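Local coordinates for uncharacterized protein A6V7T0 (Pseudomonas aeruginosa, PDB 3K12) that is of unknown function but belongs to the YjgF-like family of small alpha/beta proteins, here assembled as a trimer, at residues Q26-P31 and T39-E44. Numbering follows the deposited sequence. Where two conformers were deposited one is given.
Sequences QVADDP and TRQILE
With CG anti to its carbonyl carbon (chi1 -73°) and the chain extended beyond CG, Q41 reaches out from helix 35-52 and lays its amide end-on against the backbone of D30. This is the YjgF-like fold, in which helices pack on a sheet; here the loop leaving strand 20-26 folds back over the helix that follows it. The carboxamide forms a pair of hydrogen bonds with the main chain of D30, OE1 accepting and NE2 donating. D30 N approaches Q41 OE1 at 2.9 Å, in the plane of the Q41 carbonyl and on a lone pair of OE1, along a nearly straight N-H path (167°). With both bonds made, the carboxamide is fixed against flipping; Q41 NE2 also makes a weak bond to D37. A28 CB sits over one face of the amide, 3.6 Å from Q41 OE1. I42 supplies the apolar half, its CG1 packing on the V27-A28 peptide at 3.5 Å from V27 C and its CG2 on Q26 CB. Beyond, I42 also touches V106 and M108 of strand 106-113, while Q26 OE1 is hydrogen-bonded to N45 ND2. The second bond, Q41 NE2 to D30 O, also measures 2.9 Å, the nitrogen tilted 29° from the D30 carbonyl plane.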
ATOM      1  N   GLN D  26       1.547   2.418  11.425  1.00 12.36           N
ATOM      2  CA  GLN D  26       2.094   3.227  12.518  1.00 13.03           C
ATOM      3  C   GLN D  26       1.125   4.319  12.907  1.00 13.04           C
ATOM      4  O   GLN D  26       0.715   5.130  12.059  1.00 13.11           O
ATOM      5  CB  GLN D  26       3.398   3.873  12.060  1.00 13.46           C
ATOM      6  CG  GLN D  26       4.547   2.884  11.844  1.00 13.87           C
ATOM      7  CD  GLN D  26       4.889   2.139  13.103  1.00 18.67           C
ATOM      8  OE1 GLN D  26       5.157   2.746  14.123  1.00 22.64           O
ATOM      9  NE2 GLN D  26       4.864   0.802  13.043  1.00 18.71           N
ATOM     10  N   VAL D  27       0.769   4.361  14.196  1.00 13.30           N
ATOM     11  CA  VAL D  27      -0.116   5.404  14.744  1.00 15.03           C
ATOM     12  C   VAL D  27       0.556   6.022  15.978  1.00 15.96           C
ATOM     13  O   VAL D  27       1.532   5.477  16.481  1.00 15.99           O
ATOM     14  CB  VAL D  27      -1.495   4.858  15.125  1.00 16.14           C
ATOM     15  CG1 VAL D  27      -2.179   4.267  13.893  1.00 17.38           C
ATOM     16  CG2 VAL D  27      -1.361   3.800  16.218  1.00 18.02           C
ATOM     17  N   ALA D  28       0.039   7.156  16.440  1.00 17.27           N
ATOM     18  CA  ALA D  28       0.665   7.860  17.565  1.00 19.22           C
ATOM     19  C   ALA D  28       0.437   7.099  18.863  1.00 20.64           C
ATOM     20  O   ALA D  28      -0.693   6.753  19.183  1.00 21.21           O
ATOM     21  CB  ALA D  28       0.078   9.268  17.683  1.00 18.32           C
ATOM     22  N   ASP D  29       1.520   6.863  19.601  1.00 22.96           N
ATOM     23  CA  ASP D  29       1.439   6.290  20.955  1.00 25.67           C
ATOM     24  C   ASP D  29       0.535   7.119  21.873  1.00 25.98           C
ATOM     25  O   ASP D  29      -0.202   6.569  22.699  1.00 26.42           O
ATOM     26  CB  ASP D  29       2.826   6.218  21.575  1.00 26.23           C
ATOM     27  CG  ASP D  29       3.571   4.951  21.205  1.00 31.08           C
ATOM     28  OD1 ASP D  29       2.946   4.012  20.659  1.00 34.64           O
ATOM     29  OD2 ASP D  29       4.797   4.889  21.473  1.00 36.41           O
ATOM     30  N   ASP D  30       0.595   8.437  21.732  1.00 26.76           N
ATOM     31  CA  ASP D  30      -0.290   9.314  22.489  1.00 27.08           C
ATOM     32  C   ASP D  30      -1.161  10.090  21.514  1.00 26.13           C
ATOM     33  O   ASP D  30      -0.736  11.125  21.027  1.00 24.93           O
ATOM     34  CB  ASP D  30       0.512  10.277  23.375  1.00 28.09           C
ATOM     35  CG  ASP D  30      -0.367  11.360  24.008  1.00 29.52           C
ATOM     36  OD1 ASP D  30      -1.611  11.253  23.949  1.00 29.95           O
ATOM     37  OD2 ASP D  30       0.212  12.326  24.549  1.00 34.17           O
ATOM     38  N   PRO D  31      -2.381   9.592  21.242  1.00 26.83           N
ATOM     39  CA  PRO D  31      -3.227  10.234  20.238  1.00 27.16           C
ATOM     40  C   PRO D  31      -4.127  11.369  20.738  1.00 28.16           C
ATOM     41  O   PRO D  31      -5.134  11.669  20.100  1.00 28.51           O
ATOM     42  CB  PRO D  31      -4.080   9.075  19.719  1.00 27.50           C
ATOM     43  CG  PRO D  31      -4.227   8.169  20.898  1.00 27.49           C
ATOM     44  CD  PRO D  31      -3.029   8.387  21.799  1.00 26.70           C
ATOM     45  N   THR D  39       1.841  13.170  13.755  1.00 16.29           N
ATOM     46  CA  THR D  39       2.721  12.930  12.621  1.00 15.69           C
ATOM     47  C   THR D  39       4.184  12.829  13.092  1.00 16.17           C
ATOM     48  O   THR D  39       4.938  11.952  12.665  1.00 15.34           O
ATOM     49  CB  THR D  39       2.548  14.016  11.536  1.00 15.07           C
ATOM     50  OG1 THR D  39       1.178  14.022  11.097  1.00 16.77           O
ATOM     51  CG2 THR D  39       3.459  13.738  10.345  1.00 15.75           C
ATOM     52  N   ARG D  40       4.591  13.742  13.992  1.00 17.02           N
ATOM     53  CA  ARG D  40       5.953  13.712  14.519  1.00 18.15           C
ATOM     54  C   ARG D  40       6.203  12.411  15.281  1.00 16.67           C
ATOM     55  O   ARG D  40       7.248  11.801  15.104  1.00 17.85           O
ATOM     56  CB  ARG D  40       6.148  14.847  15.522  1.00 18.99           C
ATOM     57  CG  ARG D  40       5.955  16.213  14.975  1.00 22.35           C
ATOM     58  CD  ARG D  40       5.912  17.318  16.089  1.00 25.15           C
ATOM     59  NE  ARG D  40       5.857  18.597  15.391  1.00 25.04           N
ATOM     60  CZ  ARG D  40       6.879  19.040  14.655  1.00 24.56           C
ATOM     61  NH1 ARG D  40       6.793  20.164  13.969  1.00 26.52           N
ATOM     62  NH2 ARG D  40       7.992  18.329  14.619  1.00 27.04           N
ATOM     63  N   GLN D  41       5.268  12.042  16.152  1.00 16.44           N
ATOM     64  CA  GLN D  41       5.386  10.781  16.918  1.00 16.11           C
ATOM     65  C   GLN D  41       5.603   9.582  15.994  1.00 15.38           C
ATOM     66  O   GLN D  41       6.474   8.737  16.247  1.00 15.54           O
ATOM     67  CB  GLN D  41       4.160  10.493  17.769  1.00 16.54           C
ATOM     68  CG  GLN D  41       3.996  11.380  19.015  1.00 19.56           C
ATOM     69  CD  GLN D  41       2.725  11.036  19.747  1.00 20.72           C
ATOM     70  OE1 GLN D  41       2.530   9.895  20.174  1.00 21.48           O
ATOM     71  NE2 GLN D  41       1.819  12.014  19.862  1.00 25.47           N
ATOM     72  N   ILE D  42       4.799   9.520  14.931  1.00 14.31           N
ATOM     73  CA  ILE D  42       4.864   8.422  13.975  1.00 13.82           C
ATOM     74  C   ILE D  42       6.182   8.434  13.231  1.00 11.98           C
ATOM     75  O   ILE D  42       6.840   7.407  13.135  1.00 12.19           O
ATOM     76  CB  ILE D  42       3.669   8.477  13.011  1.00 13.22           C
ATOM     77  CG1 ILE D  42       2.371   8.091  13.736  1.00 13.52           C
ATOM     78  CG2 ILE D  42       3.917   7.569  11.777  1.00 15.36           C
ATOM     79  CD1 ILE D  42       1.131   8.540  13.007  1.00 16.45           C
ATOM     80  N   LEU D  43       6.585   9.593  12.691  1.00 12.07           N
ATOM     81  CA  LEU D  43       7.834   9.652  11.986  1.00 13.53           C
ATOM     82  C   LEU D  43       9.018   9.356  12.888  1.00 13.04           C
ATOM     83  O   LEU D  43       9.999   8.757  12.436  1.00 13.10           O
ATOM     84  CB  LEU D  43       8.013  10.998  11.268  1.00 13.45           C
ATOM     85  CG  LEU D  43       7.015  11.219  10.109  1.00 13.76           C
ATOM     86  CD1 LEU D  43       7.057  12.708   9.694  1.00 16.33           C
ATOM     87  CD2 LEU D  43       7.398  10.365   8.928  1.00 15.53           C
ATOM     88  N   GLU D  44       8.934   9.774  14.167  1.00 14.71           N
ATOM     89  CA  GLU D  44      10.026   9.414  15.069  0.50 15.06           C
ATOM     90  C   GLU D  44      10.101   7.909  15.324  1.00 14.69           C
ATOM     91  O   GLU D  44      11.208   7.349  15.353  1.00 15.02           O
ATOM     92  CB  GLU D  44       9.966  10.143  16.401  0.50 15.95           C
ATOM     93  CG  GLU D  44      11.083   9.637  17.284  0.50 16.41           C
ATOM     94  CD  GLU D  44      11.319  10.467  18.494  0.50 20.64           C
ATOM     95  OE1 GLU D  44      12.503  10.777  18.759  0.50 17.83           O
ATOM     96  OE2 GLU D  44      10.325  10.780  19.176  0.50 22.95           O
TER